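Local coordinates for protein BIFUNCTIONAL PROTEIN Proline utilization A (PutA) (Corynebacterium freiburgense, PDB 5UX5) that probably oxidises proline to glutamate in two steps, pairing an FAD-dependent proline dehydrogenase with an NAD-dependent aldehyde dehydrogenase in one chain, at residues A[244-247]-A[248-252]; A[206-209]-A[210-214]. All coordinates share one frame; numbering follows the deposited sequence.

Both contacts are local ones, between side chains along one helix, in the proline dehydrogenase part of the chain, whose parallel strands and outer helices form a TIM-type barrel, and their centres lie about 10 Å apart. Contact 2 comes first, on helix 202-221; the chain then passes through strand 228-232 and reaches contact 1 on helix 239-251. The two helices are joined by charge: E248 OE2 forms a salt bridge with K210 NZ, and E252 OE1 pairs with R214 NE at 3.2 Å. Each contact also holds a salt bridge of its own, making R244, E248, K210 and E207 a chain of alternating charges that ties two successive barrel helices together.

Contact 1 of 2, residues A[244-247]-A[248-252]; sequences RLFE and ELLME
R244 and E248, one helical turn apart, form a salt bridge in which R244 NE donates to E248 OE1 at 2.9 Å. The donor lies above the carboxylate plane, 47° out of it, and the two flat groups are turned 57° against each other. R244 reaches there with CG anti to its own N (chi1 -178°) and an extended chain. Only its NE bonds to this carboxylate; NH1 is taken by D203, while E248 OE2 goes to K210. Along the backbone, E248 N bonds to R244 O at 3.0 Å, L249 N to L245 O at 3.0 Å and L250 N to F246 O at 3.1 Å. M251 N reaches E247 O only weakly, at 3.4 Å, and bonds to E248 O, three residues back, at 3.2 Å. L250 O accepts a bond from R285 NE of helix 271-287. L250 CD1 sits over one face of the F246 ring, 3.7 Å from its centroid, in a CH-pi contact. This stretch of helix belongs to the beta-alpha-beta unit of strand 228-232, helix 239-251 and strand 260-265: F246 and L250 pack on the last strand, R244 and E248 face helix 202-221, and E247 turns to helix 271-287, where Q277 binds its OE2.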
ATOM      1  N   ARG A 244       9.976  12.746 -20.901  1.00 38.63           N
ATOM      2  CA  ARG A 244      10.393  11.866 -21.983  1.00 37.65           C
ATOM      3  C   ARG A 244       9.343  11.834 -23.087  1.00 43.50           C
ATOM      4  O   ARG A 244       9.671  11.818 -24.281  1.00 50.89           O
ATOM      5  CB  ARG A 244      10.655  10.469 -21.452  1.00 35.49           C
ATOM      6  CG  ARG A 244      11.135   9.548 -22.492  1.00 32.48           C
ATOM      7  CD  ARG A 244      11.525   8.260 -21.896  1.00 32.37           C
ATOM      8  NE  ARG A 244      11.617   7.233 -22.924  1.00 38.00           N
ATOM      9  CZ  ARG A 244      11.923   5.969 -22.675  1.00 40.56           C
ATOM     10  NH1 ARG A 244      12.162   5.584 -21.423  1.00 45.34           N
ATOM     11  NH2 ARG A 244      11.984   5.101 -23.669  1.00 34.78           N
ATOM     12  N   LEU A 245       8.074  11.801 -22.704  1.00 39.41           N
ATOM     13  CA  LEU A 245       7.015  11.877 -23.695  1.00 39.49           C
ATOM     14  C   LEU A 245       7.144  13.155 -24.513  1.00 36.26           C
ATOM     15  O   LEU A 245       7.153  13.118 -25.744  1.00 33.53           O
ATOM     16  CB  LEU A 245       5.663  11.794 -22.983  1.00 36.37           C
ATOM     17  CG  LEU A 245       4.449  12.421 -23.637  1.00 36.50           C
ATOM     18  CD1 LEU A 245       4.110  11.629 -24.885  1.00 32.70           C
ATOM     19  CD2 LEU A 245       3.314  12.441 -22.622  1.00 30.85           C
ATOM     20  N   PHE A 246       7.319  14.284 -23.825  1.00 31.97           N
ATOM     21  CA  PHE A 246       7.446  15.588 -24.472  1.00 32.41           C
ATOM     22  C   PHE A 246       8.598  15.613 -25.471  1.00 41.31           C
ATOM     23  O   PHE A 246       8.413  16.005 -26.624  1.00 53.32           O
ATOM     24  CB  PHE A 246       7.640  16.634 -23.388  1.00 35.55           C
ATOM     25  CG  PHE A 246       7.555  18.063 -23.840  1.00 36.12           C
ATOM     26  CD1 PHE A 246       6.370  18.594 -24.300  1.00 40.02           C
ATOM     27  CD2 PHE A 246       8.647  18.921 -23.665  1.00 36.14           C
ATOM     28  CE1 PHE A 246       6.290  19.958 -24.661  1.00 44.52           C
ATOM     29  CE2 PHE A 246       8.576  20.265 -24.009  1.00 32.48           C
ATOM     30  CZ  PHE A 246       7.398  20.783 -24.507  1.00 32.62           C
ATOM     31  N   GLU A 247       9.789  15.164 -25.060  1.00 37.83           N
ATOM     32  CA  GLU A 247      10.973  15.336 -25.904  1.00 34.64           C
ATOM     33  C   GLU A 247      11.001  14.356 -27.064  1.00 40.26           C
ATOM     34  O   GLU A 247      11.379  14.721 -28.182  1.00 46.21           O
ATOM     35  CB  GLU A 247      12.238  15.209 -25.064  1.00 34.29           C
ATOM     36  CG  GLU A 247      12.351  16.355 -24.099  1.00 36.17           C
ATOM     37  CD  GLU A 247      13.594  16.342 -23.223  1.00 37.45           C
ATOM     38  OE1 GLU A 247      13.574  17.097 -22.243  1.00 37.56           O
ATOM     39  OE2 GLU A 247      14.554  15.580 -23.458  1.00 34.14           O
ATOM     40  N   GLU A 248      10.590  13.121 -26.842  1.00 40.54           N
ATOM     41  CA  GLU A 248      10.555  12.204 -27.965  1.00 42.02           C
ATOM     42  C   GLU A 248       9.523  12.660 -29.003  1.00 50.56           C
ATOM     43  O   GLU A 248       9.834  12.770 -30.199  1.00 50.07           O
ATOM     44  CB  GLU A 248      10.269  10.795 -27.456  1.00 36.13           C
ATOM     45  CG  GLU A 248      11.443  10.170 -26.738  1.00 36.02           C
ATOM     46  CD  GLU A 248      11.188   8.717 -26.393  1.00 50.59           C
ATOM     47  OE1 GLU A 248      12.001   8.113 -25.639  1.00 35.72           O
ATOM     48  OE2 GLU A 248      10.158   8.188 -26.880  1.00 47.39           O
ATOM     49  N   LEU A 249       8.322  13.032 -28.550  1.00 48.34           N
ATOM     50  CA  LEU A 249       7.251  13.345 -29.487  1.00 46.09           C
ATOM     51  C   LEU A 249       7.581  14.574 -30.313  1.00 54.05           C
ATOM     52  O   LEU A 249       7.366  14.587 -31.533  1.00 62.41           O
ATOM     53  CB  LEU A 249       5.943  13.547 -28.735  1.00 43.15           C
ATOM     54  CG  LEU A 249       4.667  13.418 -29.554  1.00 46.59           C
ATOM     55  CD1 LEU A 249       4.607  12.044 -30.171  1.00 55.94           C
ATOM     56  CD2 LEU A 249       3.465  13.636 -28.646  1.00 43.60           C
ATOM     57  N   LEU A 250       8.152  15.591 -29.681  1.00 44.50           N
ATOM     58  CA  LEU A 250       8.406  16.847 -30.361  1.00 39.54           C
ATOM     59  C   LEU A 250       9.620  16.805 -31.293  1.00 43.09           C
ATOM     60  O   LEU A 250       9.881  17.802 -31.975  1.00 44.90           O
ATOM     61  CB  LEU A 250       8.577  17.965 -29.327  1.00 39.68           C
ATOM     62  CG  LEU A 250       7.296  18.397 -28.617  1.00 39.94           C
ATOM     63  CD1 LEU A 250       7.508  19.684 -27.831  1.00 35.11           C
ATOM     64  CD2 LEU A 250       6.180  18.570 -29.643  1.00 37.49           C
ATOM     65  N   MET A 251      10.383  15.708 -31.328  1.00 41.90           N
ATOM     66  CA  MET A 251      11.481  15.579 -32.279  1.00 42.24           C
ATOM     67  C   MET A 251      11.103  14.733 -33.490  1.00 45.23           C
ATOM     68  O   MET A 251      11.865  14.691 -34.456  1.00 49.71           O
ATOM     69  CB  MET A 251      12.730  14.972 -31.607  1.00 40.17           C
ATOM     70  CG  MET A 251      13.396  15.877 -30.579  1.00 39.38           C
ATOM     71  SD  MET A 251      13.824  17.506 -31.212  1.00 49.80           S
ATOM     72  CE  MET A 251      15.099  17.103 -32.401  1.00 49.38           C
ATOM     73  N   GLU A 252       9.946  14.079 -33.470  1.00 47.78           N
ATOM     74  CA  GLU A 252       9.482  13.333 -34.631  1.00 50.44           C
ATOM     75  C   GLU A 252       9.300  14.274 -35.814  1.00 51.13           C
ATOM     76  O   GLU A 252       8.904  15.429 -35.645  1.00 55.06           O
ATOM     77  CB  GLU A 252       8.176  12.622 -34.294  1.00 41.87           C
ATOM     78  CG  GLU A 252       8.380  11.523 -33.331  1.00 42.59           C
ATOM     79  CD  GLU A 252       7.093  10.867 -32.883  1.00 51.57           C
ATOM     80  OE1 GLU A 252       6.039  11.066 -33.535  1.00 49.24           O
ATOM     81  OE2 GLU A 252       7.149  10.153 -31.854  1.00 55.48           O
TER

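Contact 2 of 2, residues A[206-209]-A[210-214]; sequences TELL and KERLR
K210 folds back along its own helix to meet E207, three residues earlier, with NZ 3.0 Å from E207 OE2 in a salt bridge. Both chains bend to achieve this. E207 turns at chi2 (-64°), bringing its carboxylate round toward the following turn; K210 runs out straight from CG and then kinks at chi3 (-52°), swinging CE and NZ back toward the start of the helix. The ammonium group approaches OE2 from above the carboxylate plane, 39° out of it. On its way the lysine chain passes over T206 O, and its CE comes to 4.0 Å from T206 CG2, the methyl branch, while T206 OG1 turns to the carbonyl of I202. Further along, L208 and R212 make a different kind of pair. The leucine lays its CD2 methyl over the centre of one guanidinium face, 4.1 Å from R212 CZ, and its CD1 lies 3.9 Å from R212 NE. R212 stays extended from CG to NE, carrying its polar end beyond the leucine. The chemistry divides the contact: the lysine, shared by E207 and by E248 of helix 239-251, would have its positive charge favoured by two nearby carboxylates, whereas the arginine offers a flat face to an apolar neighbour and uses NH1 and NH2 to bind V193 O and D164, respectively.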
ATOM      1  N   THR A 206       5.853   5.243 -22.222  1.00 42.76           N
ATOM      2  CA  THR A 206       6.182   6.279 -23.200  1.00 37.45           C
ATOM      3  C   THR A 206       5.583   5.955 -24.556  1.00 41.11           C
ATOM      4  O   THR A 206       4.965   6.815 -25.189  1.00 43.43           O
ATOM      5  CB  THR A 206       7.693   6.451 -23.342  1.00 36.92           C
ATOM      6  OG1 THR A 206       8.253   6.910 -22.108  1.00 37.90           O
ATOM      7  CG2 THR A 206       7.977   7.487 -24.387  1.00 43.35           C
ATOM      8  N   GLU A 207       5.755   4.706 -25.012  1.00 45.50           N
ATOM      9  CA  GLU A 207       5.262   4.316 -26.327  1.00 44.59           C
ATOM     10  C   GLU A 207       3.746   4.349 -26.364  1.00 40.58           C
ATOM     11  O   GLU A 207       3.153   4.774 -27.356  1.00 45.37           O
ATOM     12  CB  GLU A 207       5.772   2.926 -26.687  1.00 43.43           C
ATOM     13  CG  GLU A 207       7.263   2.878 -26.959  1.00 53.52           C
ATOM     14  CD  GLU A 207       7.684   3.697 -28.181  1.00 66.62           C
ATOM     15  OE1 GLU A 207       7.106   3.498 -29.273  1.00 67.55           O
ATOM     16  OE2 GLU A 207       8.595   4.545 -28.044  1.00 70.08           O
ATOM     17  N   LEU A 208       3.105   3.955 -25.276  1.00 38.11           N
ATOM     18  CA  LEU A 208       1.653   3.987 -25.254  1.00 36.83           C
ATOM     19  C   LEU A 208       1.156   5.420 -25.305  1.00 35.12           C
ATOM     20  O   LEU A 208       0.195   5.721 -26.012  1.00 47.49           O
ATOM     21  CB  LEU A 208       1.125   3.268 -24.005  1.00 38.23           C
ATOM     22  CG  LEU A 208      -0.388   3.004 -23.977  1.00 44.13           C
ATOM     23  CD1 LEU A 208      -0.829   2.312 -25.254  1.00 42.75           C
ATOM     24  CD2 LEU A 208      -0.866   2.234 -22.771  1.00 33.60           C
ATOM     25  N   LEU A 209       1.796   6.318 -24.564  1.00 33.56           N
ATOM     26  CA  LEU A 209       1.364   7.715 -24.544  1.00 41.55           C
ATOM     27  C   LEU A 209       1.556   8.383 -25.904  1.00 46.91           C
ATOM     28  O   LEU A 209       0.690   9.143 -26.363  1.00 47.07           O
ATOM     29  CB  LEU A 209       2.117   8.468 -23.442  1.00 32.08           C
ATOM     30  CG  LEU A 209       1.669   8.117 -22.010  1.00 31.04           C
ATOM     31  CD1 LEU A 209       2.821   8.310 -21.069  1.00 30.23           C
ATOM     32  CD2 LEU A 209       0.454   8.930 -21.559  1.00 30.69           C
ATOM     33  N   LYS A 210       2.679   8.101 -26.564  1.00 37.96           N
ATOM     34  CA  LYS A 210       2.911   8.644 -27.886  1.00 35.91           C
ATOM     35  C   LYS A 210       1.921   8.069 -28.885  1.00 45.20           C
ATOM     36  O   LYS A 210       1.387   8.800 -29.724  1.00 52.05           O
ATOM     37  CB  LYS A 210       4.350   8.367 -28.314  1.00 39.84           C
ATOM     38  CG  LYS A 210       5.368   9.230 -27.583  1.00 38.46           C
ATOM     39  CD  LYS A 210       6.745   9.062 -28.171  1.00 38.10           C
ATOM     40  CE  LYS A 210       7.136   7.601 -28.262  1.00 42.96           C
ATOM     41  NZ  LYS A 210       8.557   7.421 -28.707  1.00 49.41           N
ATOM     42  N   GLU A 211       1.679   6.759 -28.815  1.00 42.18           N
ATOM     43  CA  GLU A 211       0.716   6.132 -29.709  1.00 45.39           C
ATOM     44  C   GLU A 211      -0.670   6.748 -29.549  1.00 44.39           C
ATOM     45  O   GLU A 211      -1.408   6.914 -30.529  1.00 53.28           O
ATOM     46  CB  GLU A 211       0.685   4.630 -29.441  1.00 54.59           C
ATOM     47  CG  GLU A 211      -0.360   3.871 -30.208  1.00 65.39           C
ATOM     48  CD  GLU A 211      -0.491   2.453 -29.714  1.00 79.24           C
ATOM     49  OE1 GLU A 211       0.518   1.893 -29.223  1.00 80.63           O
ATOM     50  OE2 GLU A 211      -1.609   1.903 -29.803  1.00 88.08           O
ATOM     51  N   ARG A 212      -1.029   7.122 -28.331  1.00 40.61           N
ATOM     52  CA  ARG A 212      -2.359   7.664 -28.090  1.00 44.27           C
ATOM     53  C   ARG A 212      -2.460   9.164 -28.325  1.00 48.15           C
ATOM     54  O   ARG A 212      -3.542   9.641 -28.692  1.00 52.23           O
ATOM     55  CB  ARG A 212      -2.804   7.342 -26.662  1.00 39.47           C
ATOM     56  CG  ARG A 212      -3.140   5.888 -26.464  1.00 36.29           C
ATOM     57  CD  ARG A 212      -3.625   5.682 -25.066  1.00 38.00           C
ATOM     58  NE  ARG A 212      -4.109   4.333 -24.838  1.00 37.24           N
ATOM     59  CZ  ARG A 212      -4.499   3.893 -23.649  1.00 38.87           C
ATOM     60  NH1 ARG A 212      -4.437   4.709 -22.614  1.00 44.55           N
ATOM     61  NH2 ARG A 212      -4.959   2.651 -23.492  1.00 35.66           N
ATOM     62  N   LEU A 213      -1.371   9.921 -28.127  1.00 40.84           N
ATOM     63  CA  LEU A 213      -1.452  11.376 -28.193  1.00 37.22           C
ATOM     64  C   LEU A 213      -1.182  11.955 -29.583  1.00 45.48           C
ATOM     65  O   LEU A 213      -1.566  13.103 -29.835  1.00 48.62           O
ATOM     66  CB  LEU A 213      -0.499  12.009 -27.180  1.00 34.86           C
ATOM     67  CG  LEU A 213      -1.033  12.107 -25.752  1.00 37.74           C
ATOM     68  CD1 LEU A 213       0.090  12.517 -24.837  1.00 32.77           C
ATOM     69  CD2 LEU A 213      -2.152  13.122 -25.709  1.00 33.83           C
ATOM     70  N   ARG A 214      -0.568  11.194 -30.497  1.00 44.31           N
ATOM     71  CA  ARG A 214      -0.294  11.716 -31.837  1.00 42.43           C
ATOM     72  C   ARG A 214      -1.542  12.224 -32.563  1.00 42.65           C
ATOM     73  O   ARG A 214      -1.469  13.313 -33.153  1.00 43.79           O
ATOM     74  CB  ARG A 214       0.427  10.650 -32.678  1.00 40.28           C
ATOM     75  CG  ARG A 214       1.884  10.438 -32.328  1.00 39.85           C
ATOM     76  CD  ARG A 214       2.512   9.368 -33.195  1.00 41.07           C
ATOM     77  NE  ARG A 214       3.818   8.961 -32.698  1.00 43.59           N
ATOM     78  CZ  ARG A 214       4.050   7.778 -32.136  1.00 50.60           C
ATOM     79  NH1 ARG A 214       3.067   6.896 -32.041  1.00 49.16           N
ATOM     80  NH2 ARG A 214       5.256   7.471 -31.670  1.00 50.81           N
TER